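Local coordinates for purine nucleoside phosphorylase (Bacillus licheniformis, PDB 6DZD), which probably catalyses the phosphorolysis of adenosine, inosine and S-methyl-5'-thioadenosine, and may also deaminate adenosine, at residues F82-V94 with H149-M163. Sequence-based numbering, arbitrary orientation.
Sequences FADQTHEDRIHKV and HAGWKGTALGIAASM
His87 and His149 meet in a T-shaped aromatic contact where the loop ahead of edge strand 91-93 packs over the end of strand 144-150 and helices 152-157 and 159-169, with no direct hydrogen bond joining the segments. The edge of His149 points into the face of His87, His149 CE1 lying over the ring centre; the centroids are 4.5 Å apart and the planes stand at 90°. Gln85 NE2 sits over the centre of one His149 face, 3.3 Å from His149 CG, the amide tilted 62° to the ring, while Gln85 OE1 bonds to Cys128 N. Asp114 OD2 hydrogen-bonds both His149 ND1 and His87 N, tying ring and loop to one carboxylate. His87 and His149, with Cys132 touching His87, probably correspond to the two histidines and the cysteine of the YfiH/LACC1 active site. With an alanine at His87, the edge of His149 would probably lose the ring it points into, and the probable site one of its histidines. Water 2 donates to both Glu88 O and His149 O; water 3 ties Asp89 OD2 to Leu157 O and Ser162 OG. Ile91 (chi1 -54°, CG2 anti to N) places CG2 3.6 Å from Met163 CE, and its CG1 packs on Ile159 CG1. Thus Ile91 packs the strand on helix 159-169, waters bridge the loop to its neighbours, and Asp114 bonds the His149 imidazole, while Gln85 and His87 probably limit its rotation.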
ATOM      1  N   PHE A  82       2.350   3.584  12.120  1.00 20.08           N
ATOM      2  CA  PHE A  82       1.738   4.320  11.022  1.00 20.00           C
ATOM      3  C   PHE A  82       2.690   5.402  10.523  1.00 20.97           C
ATOM      4  O   PHE A  82       3.642   5.781  11.210  1.00 21.89           O
ATOM      5  CB  PHE A  82       0.386   4.934  11.467  1.00 20.83           C
ATOM      6  CG  PHE A  82      -0.732   3.925  11.576  1.00 20.14           C
ATOM      7  CD1 PHE A  82      -0.701   2.934  12.554  1.00 20.16           C
ATOM      8  CD2 PHE A  82      -1.804   3.961  10.713  1.00 19.78           C
ATOM      9  CE1 PHE A  82      -1.721   1.991  12.653  1.00 20.03           C
ATOM     10  CE2 PHE A  82      -2.828   3.026  10.817  1.00 19.64           C
ATOM     11  CZ  PHE A  82      -2.787   2.046  11.787  1.00 19.87           C
ATOM     12  N   ALA A  83       2.430   5.900   9.312  1.00 18.38           N
ATOM     13  CA  ALA A  83       3.308   6.867   8.662  1.00 19.71           C
ATOM     14  C   ALA A  83       2.560   8.140   8.305  1.00 21.26           C
ATOM     15  O   ALA A  83       1.375   8.113   7.957  1.00 20.72           O
ATOM     16  CB  ALA A  83       3.937   6.314   7.387  1.00 18.72           C
ATOM     17  N   ASP A  84       3.266   9.258   8.441  1.00 18.27           N
ATOM     18  CA  ASP A  84       2.849  10.542   7.893  1.00 20.13           C
ATOM     19  C   ASP A  84       3.230  10.508   6.422  1.00 20.32           C
ATOM     20  O   ASP A  84       4.373  10.786   6.059  1.00 21.03           O
ATOM     21  CB  ASP A  84       3.538  11.675   8.650  1.00 21.49           C
ATOM     22  CG  ASP A  84       3.588  12.965   7.866  1.00 22.78           C
ATOM     23  OD1 ASP A  84       2.507  13.524   7.568  1.00 23.16           O
ATOM     24  OD2 ASP A  84       4.713  13.403   7.548  1.00 23.02           O
ATOM     25  N   GLN A  85       2.283  10.144   5.566  1.00 21.49           N
ATOM     26  CA  GLN A  85       2.616   9.812   4.190  1.00 19.75           C
ATOM     27  C   GLN A  85       2.645  11.071   3.334  1.00 20.31           C
ATOM     28  O   GLN A  85       1.617  11.742   3.172  1.00 20.02           O
ATOM     29  CB  GLN A  85       1.631   8.781   3.650  1.00 16.90           C
ATOM     30  CG  GLN A  85       1.767   7.392   4.292  1.00 15.96           C
ATOM     31  CD  GLN A  85       0.549   6.526   4.059  1.00 14.67           C
ATOM     32  OE1 GLN A  85      -0.011   5.946   4.988  1.00 14.63           O
ATOM     33  NE2 GLN A  85       0.117   6.450   2.806  1.00 13.89           N
ATOM     34  N   THR A  86       3.823  11.386   2.780  1.00 17.57           N
ATOM     35  CA  THR A  86       4.026  12.607   2.006  1.00 17.97           C
ATOM     36  C   THR A  86       4.260  12.339   0.518  1.00 16.90           C
ATOM     37  O   THR A  86       4.752  13.216  -0.188  1.00 17.41           O
ATOM     38  CB  THR A  86       5.191  13.425   2.574  1.00 19.48           C
ATOM     39  OG1 THR A  86       6.391  12.649   2.541  1.00 19.62           O
ATOM     40  CG2 THR A  86       4.910  13.862   4.000  1.00 20.64           C
ATOM     41  N   HIS A  87       3.938  11.143   0.026  1.00 20.95           N
ATOM     42  CA  HIS A  87       4.050  10.841  -1.400  1.00 19.41           C
ATOM     43  C   HIS A  87       5.456  11.084  -1.945  1.00 20.15           C
ATOM     44  O   HIS A  87       5.628  11.495  -3.100  1.00 19.71           O
ATOM     45  CB  HIS A  87       3.014  11.631  -2.197  1.00 18.72           C
ATOM     46  CG  HIS A  87       1.616  11.145  -1.977  1.00 17.75           C
ATOM     47  ND1 HIS A  87       0.898  10.470  -2.942  1.00 16.38           N
ATOM     48  CD2 HIS A  87       0.830  11.179  -0.877  1.00 18.17           C
ATOM     49  CE1 HIS A  87      -0.282  10.138  -2.455  1.00 15.87           C
ATOM     50  NE2 HIS A  87      -0.347  10.553  -1.202  1.00 16.88           N
ATOM     51  N   GLU A  88       6.463  10.796  -1.123  1.00 17.36           N
ATOM     52  CA  GLU A  88       7.861  10.725  -1.503  1.00 18.00           C
ATOM     53  C   GLU A  88       8.317   9.277  -1.302  1.00 17.68           C
ATOM     54  O   GLU A  88       7.504   8.344  -1.387  1.00 16.27           O
ATOM     55  CB  GLU A  88       8.657  11.723  -0.666  1.00 19.90           C
ATOM     56  CG  GLU A  88       7.996  13.083  -0.539  1.00 19.98           C
ATOM     57  CD  GLU A  88       8.633  13.964   0.526  1.00 21.57           C
ATOM     58  OE1 GLU A  88       9.589  14.686   0.185  1.00 21.76           O
ATOM     59  OE2 GLU A  88       8.147  13.987   1.684  1.00 22.61           O
ATOM     60  N   ASP A  89       9.611   9.077  -1.071  1.00 16.04           N
ATOM     61  CA  ASP A  89      10.159   7.732  -1.182  1.00 15.64           C
ATOM     62  C   ASP A  89      10.999   7.350   0.029  1.00 16.79           C
ATOM     63  O   ASP A  89      11.973   6.611  -0.098  1.00 17.16           O
ATOM     64  CB  ASP A  89      10.959   7.581  -2.471  1.00 15.64           C
ATOM     65  CG  ASP A  89      12.186   8.474  -2.506  1.00 16.91           C
ATOM     66  OD1 ASP A  89      12.258   9.458  -1.728  1.00 17.68           O
ATOM     67  OD2 ASP A  89      13.088   8.186  -3.319  1.00 17.18           O
ATOM     68  N   ARG A  90      10.631   7.832   1.210  1.00 17.55           N
ATOM     69  CA  ARG A  90      11.355   7.481   2.423  1.00 17.96           C
ATOM     70  C   ARG A  90      10.881   6.132   2.967  1.00 16.81           C
ATOM     71  O   ARG A  90       9.677   5.895   3.119  1.00 15.83           O
ATOM     72  CB  ARG A  90      11.178   8.574   3.477  1.00 18.78           C
ATOM     73  CG  ARG A  90      12.066   8.420   4.696  1.00 19.34           C
ATOM     74  CD  ARG A  90      11.838   9.548   5.704  1.00 20.15           C
ATOM     75  N   ILE A  91      11.835   5.247   3.247  1.00 19.26           N
ATOM     76  CA  ILE A  91      11.566   3.932   3.808  1.00 17.56           C
ATOM     77  C   ILE A  91      12.195   3.860   5.184  1.00 17.98           C
ATOM     78  O   ILE A  91      13.401   4.069   5.331  1.00 19.19           O
ATOM     79  CB  ILE A  91      12.124   2.811   2.931  1.00 16.92           C
ATOM     80  CG1 ILE A  91      11.601   2.973   1.517  1.00 16.69           C
ATOM     81  CG2 ILE A  91      11.749   1.475   3.527  1.00 15.25           C
ATOM     82  CD1 ILE A  91      12.160   1.968   0.538  1.00 16.38           C
ATOM     83  N   HIS A  92      11.406   3.496   6.176  1.00 19.59           N
ATOM     84  CA  HIS A  92      11.865   3.487   7.551  1.00 19.96           C
ATOM     85  C   HIS A  92      11.892   2.051   8.035  1.00 18.74           C
ATOM     86  O   HIS A  92      10.932   1.304   7.822  1.00 17.36           O
ATOM     87  CB  HIS A  92      10.942   4.343   8.416  1.00 20.14           C
ATOM     88  CG  HIS A  92      11.297   4.358   9.866  1.00 20.45           C
ATOM     89  ND1 HIS A  92      12.070   5.350  10.432  1.00 21.72           N
ATOM     90  CD2 HIS A  92      10.965   3.516  10.873  1.00 19.71           C
ATOM     91  CE1 HIS A  92      12.201   5.114  11.727  1.00 21.71           C
ATOM     92  NE2 HIS A  92      11.539   4.009  12.019  1.00 21.27           N
ATOM     93  N   LYS A  93      13.001   1.659   8.656  1.00 20.90           N
ATOM     94  CA  LYS A  93      13.130   0.336   9.254  1.00 20.19           C
ATOM     95  C   LYS A  93      12.544   0.414  10.660  1.00 20.62           C
ATOM     96  O   LYS A  93      13.165   0.979  11.570  1.00 22.05           O
ATOM     97  CB  LYS A  93      14.586  -0.115   9.266  1.00 21.07           C
ATOM     98  CG  LYS A  93      14.804  -1.362  10.041  1.00 22.08           C
ATOM     99  CD  LYS A  93      16.177  -1.975   9.780  1.00 23.13           C
ATOM    100  CE  LYS A  93      16.251  -3.356  10.429  1.00 24.47           C
ATOM    101  NZ  LYS A  93      17.577  -4.007  10.327  1.00 25.83           N
ATOM    102  N   VAL A  94      11.359  -0.170  10.843  1.00 20.26           N
ATOM    103  CA  VAL A  94      10.628  -0.050  12.099  1.00 21.04           C
ATOM    104  C   VAL A  94      11.230  -0.980  13.144  1.00 23.04           C
ATOM    105  O   VAL A  94      11.407  -2.177  12.894  1.00 23.25           O
ATOM    106  CB  VAL A  94       9.135  -0.344  11.880  1.00 19.90           C
ATOM    107  CG1 VAL A  94       8.363  -0.095  13.150  1.00 20.92           C
ATOM    108  CG2 VAL A  94       8.591   0.521  10.760  1.00 18.56           C
ATOM    109  N   HIS A 149       3.867   2.631  -0.057  1.00 18.91           N
ATOM    110  CA  HIS A 149       2.760   3.408  -0.604  1.00 18.70           C
ATOM    111  C   HIS A 149       3.244   4.194  -1.821  1.00 19.24           C
ATOM    112  O   HIS A 149       4.068   5.114  -1.684  1.00 20.15           O
ATOM    113  CB  HIS A 149       2.219   4.344   0.478  1.00 19.05           C
ATOM    114  CG  HIS A 149       1.464   5.528  -0.048  1.00 19.38           C
ATOM    115  ND1 HIS A 149       2.032   6.781  -0.157  1.00 20.59           N
ATOM    116  CD2 HIS A 149       0.175   5.661  -0.449  1.00 18.91           C
ATOM    117  CE1 HIS A 149       1.131   7.630  -0.624  1.00 20.59           C
ATOM    118  NE2 HIS A 149      -0.006   6.979  -0.803  1.00 19.55           N
ATOM    119  N   ALA A 150       2.710   3.859  -3.004  1.00 18.52           N
ATOM    120  CA  ALA A 150       3.195   4.442  -4.262  1.00 19.10           C
ATOM    121  C   ALA A 150       2.042   5.031  -5.061  1.00 18.87           C
ATOM    122  O   ALA A 150       1.343   4.298  -5.762  1.00 18.96           O
ATOM    123  CB  ALA A 150       3.926   3.409  -5.113  1.00 19.81           C
ATOM    124  N   GLY A 151       1.861   6.355  -4.969  1.00 18.86           N
ATOM    125  CA  GLY A 151       1.067   7.089  -5.934  1.00 18.92           C
ATOM    126  C   GLY A 151       1.866   7.277  -7.208  1.00 19.58           C
ATOM    127  O   GLY A 151       2.861   6.593  -7.452  1.00 20.03           O
ATOM    128  N   TRP A 152       1.448   8.236  -8.027  1.00 18.83           N
ATOM    129  CA  TRP A 152       2.240   8.490  -9.223  1.00 19.63           C
ATOM    130  C   TRP A 152       3.600   9.083  -8.865  1.00 20.20           C
ATOM    131  O   TRP A 152       4.605   8.788  -9.539  1.00 20.88           O
ATOM    132  CB  TRP A 152       1.483   9.392 -10.198  1.00 20.03           C
ATOM    133  CG  TRP A 152       1.434  10.848  -9.831  1.00 20.35           C
ATOM    134  CD1 TRP A 152       0.380  11.515  -9.275  1.00 20.25           C
ATOM    135  CD2 TRP A 152       2.467  11.828 -10.024  1.00 21.24           C
ATOM    136  NE1 TRP A 152       0.689  12.843  -9.107  1.00 21.31           N
ATOM    137  CE2 TRP A 152       1.964  13.065  -9.560  1.00 21.94           C
ATOM    138  CE3 TRP A 152       3.767  11.780 -10.542  1.00 21.80           C
ATOM    139  CZ2 TRP A 152       2.722  14.245  -9.592  1.00 23.22           C
ATOM    140  CZ3 TRP A 152       4.515  12.953 -10.573  1.00 23.00           C
ATOM    141  CH2 TRP A 152       3.985  14.169 -10.101  1.00 23.74           C
ATOM    142  N   LYS A 153       3.652   9.897  -7.798  1.00 20.41           N
ATOM    143  CA  LYS A 153       4.921  10.471  -7.353  1.00 21.24           C
ATOM    144  C   LYS A 153       5.861   9.388  -6.839  1.00 21.38           C
ATOM    145  O   LYS A 153       6.995   9.239  -7.321  1.00 22.06           O
ATOM    146  CB  LYS A 153       4.686  11.503  -6.255  1.00 21.61           C
ATOM    147  CG  LYS A 153       4.257  12.831  -6.765  1.00 22.00           C
ATOM    148  CD  LYS A 153       3.611  13.680  -5.672  1.00 22.43           C
ATOM    149  CE  LYS A 153       3.296  15.099  -6.207  1.00 23.08           C
ATOM    150  NZ  LYS A 153       2.971  16.109  -5.132  1.00 24.02           N
ATOM    151  N   GLY A 154       5.394   8.606  -5.861  1.00 19.35           N
ATOM    152  CA  GLY A 154       6.220   7.532  -5.337  1.00 19.53           C
ATOM    153  C   GLY A 154       6.584   6.532  -6.402  1.00 19.64           C
ATOM    154  O   GLY A 154       7.627   5.889  -6.324  1.00 20.31           O
ATOM    155  N   THR A 155       5.736   6.396  -7.416  1.00 19.42           N
ATOM    156  CA  THR A 155       6.058   5.492  -8.508  1.00 20.19           C
ATOM    157  C   THR A 155       7.188   6.064  -9.346  1.00 21.23           C
ATOM    158  O   THR A 155       8.196   5.389  -9.590  1.00 22.17           O
ATOM    159  CB  THR A 155       4.804   5.205  -9.330  1.00 20.02           C
ATOM    160  OG1 THR A 155       3.847   4.567  -8.469  1.00 19.13           O
ATOM    161  CG2 THR A 155       5.124   4.271 -10.510  1.00 21.42           C
ATOM    162  N   ALA A 156       7.068   7.334  -9.735  1.00 18.99           N
ATOM    163  CA  ALA A 156       8.153   7.977 -10.467  1.00 20.12           C
ATOM    164  C   ALA A 156       9.447   7.990  -9.653  1.00 20.19           C
ATOM    165  O   ALA A 156      10.533   7.915 -10.223  1.00 21.03           O
ATOM    166  CB  ALA A 156       7.733   9.397 -10.859  1.00 20.72           C
ATOM    167  N   LEU A 157       9.359   8.051  -8.323  1.00 18.18           N
ATOM    168  CA  LEU A 157      10.563   8.016  -7.504  1.00 18.48           C
ATOM    169  C   LEU A 157      11.153   6.622  -7.397  1.00 18.32           C
ATOM    170  O   LEU A 157      12.327   6.492  -7.027  1.00 18.87           O
ATOM    171  CB  LEU A 157      10.276   8.537  -6.097  1.00 18.17           C
ATOM    172  CG  LEU A 157      10.154  10.059  -5.981  1.00 18.85           C
ATOM    173  CD1 LEU A 157       9.503  10.466  -4.648  1.00 18.67           C
ATOM    174  CD2 LEU A 157      11.493  10.753  -6.173  1.00 19.98           C
ATOM    175  N   GLY A 158      10.378   5.590  -7.723  1.00 17.49           N
ATOM    176  CA  GLY A 158      10.844   4.223  -7.595  1.00 17.98           C
ATOM    177  C   GLY A 158      10.920   3.760  -6.155  1.00 17.60           C
ATOM    178  O   GLY A 158      11.836   3.005  -5.798  1.00 18.28           O
ATOM    179  N   ILE A 159       9.962   4.171  -5.319  1.00 18.23           N
ATOM    180  CA  ILE A 159       9.982   3.736  -3.928  1.00 18.05           C
ATOM    181  C   ILE A 159       9.924   2.212  -3.823  1.00 17.69           C
ATOM    182  O   ILE A 159      10.472   1.633  -2.876  1.00 18.02           O
ATOM    183  CB  ILE A 159       8.829   4.392  -3.149  1.00 17.17           C
ATOM    184  CG1 ILE A 159       8.981   4.132  -1.647  1.00 17.50           C
ATOM    185  CG2 ILE A 159       7.514   3.863  -3.634  1.00 15.76           C
ATOM    186  CD1 ILE A 159       7.821   4.673  -0.799  1.00 16.88           C
ATOM    187  N   ALA A 160       9.279   1.535  -4.788  1.00 17.39           N
ATOM    188  CA  ALA A 160       9.222   0.076  -4.745  1.00 17.47           C
ATOM    189  C   ALA A 160      10.593  -0.547  -4.997  1.00 18.76           C
ATOM    190  O   ALA A 160      10.956  -1.543  -4.358  1.00 18.72           O
ATOM    191  CB  ALA A 160       8.191  -0.446  -5.745  1.00 17.85           C
ATOM    192  N   ALA A 161      11.384   0.030  -5.905  1.00 16.82           N
ATOM    193  CA  ALA A 161      12.704  -0.528  -6.152  1.00 17.99           C
ATOM    194  C   ALA A 161      13.652  -0.238  -4.998  1.00 18.16           C
ATOM    195  O   ALA A 161      14.580  -1.019  -4.753  1.00 18.85           O
ATOM    196  CB  ALA A 161      13.274   0.010  -7.461  1.00 19.08           C
ATOM    197  N   SER A 162      13.436   0.869  -4.277  1.00 16.00           N
ATOM    198  CA  SER A 162      14.276   1.168  -3.124  1.00 16.71           C
ATOM    199  C   SER A 162      14.069   0.158  -2.008  1.00 16.25           C
ATOM    200  O   SER A 162      15.011  -0.188  -1.292  1.00 16.88           O
ATOM    201  CB  SER A 162      13.982   2.573  -2.609  1.00 16.89           C
ATOM    202  OG  SER A 162      14.514   3.558  -3.469  1.00 17.40           O
ATOM    203  N   MET A 163      12.853  -0.340  -1.848  1.00 19.71           N
ATOM    204  CA  MET A 163      12.647  -1.366  -0.840  1.00 18.62           C
ATOM    205  C   MET A 163      13.518  -2.572  -1.129  1.00 19.03           C
ATOM    206  O   MET A 163      14.151  -3.119  -0.220  1.00 19.01           O
ATOM    207  CB  MET A 163      11.176  -1.779  -0.771  1.00 17.00           C
ATOM    208  CG  MET A 163      10.928  -2.704   0.396  1.00 16.12           C
ATOM    209  SD  MET A 163      11.072  -1.827   1.971  1.00 16.10           S
ATOM    210  CE  MET A 163       9.495  -0.938   1.983  1.00 15.15           C
TER
HETATM  211  O   HOH W   1       1.418  10.761  -6.184  1.00 15.46           O
HETATM  212  O   HOH W   2       4.952   7.646  -2.006  1.00 14.42           O
HETATM  213  O   HOH W   3      13.273   5.526  -4.388  1.00 14.33           O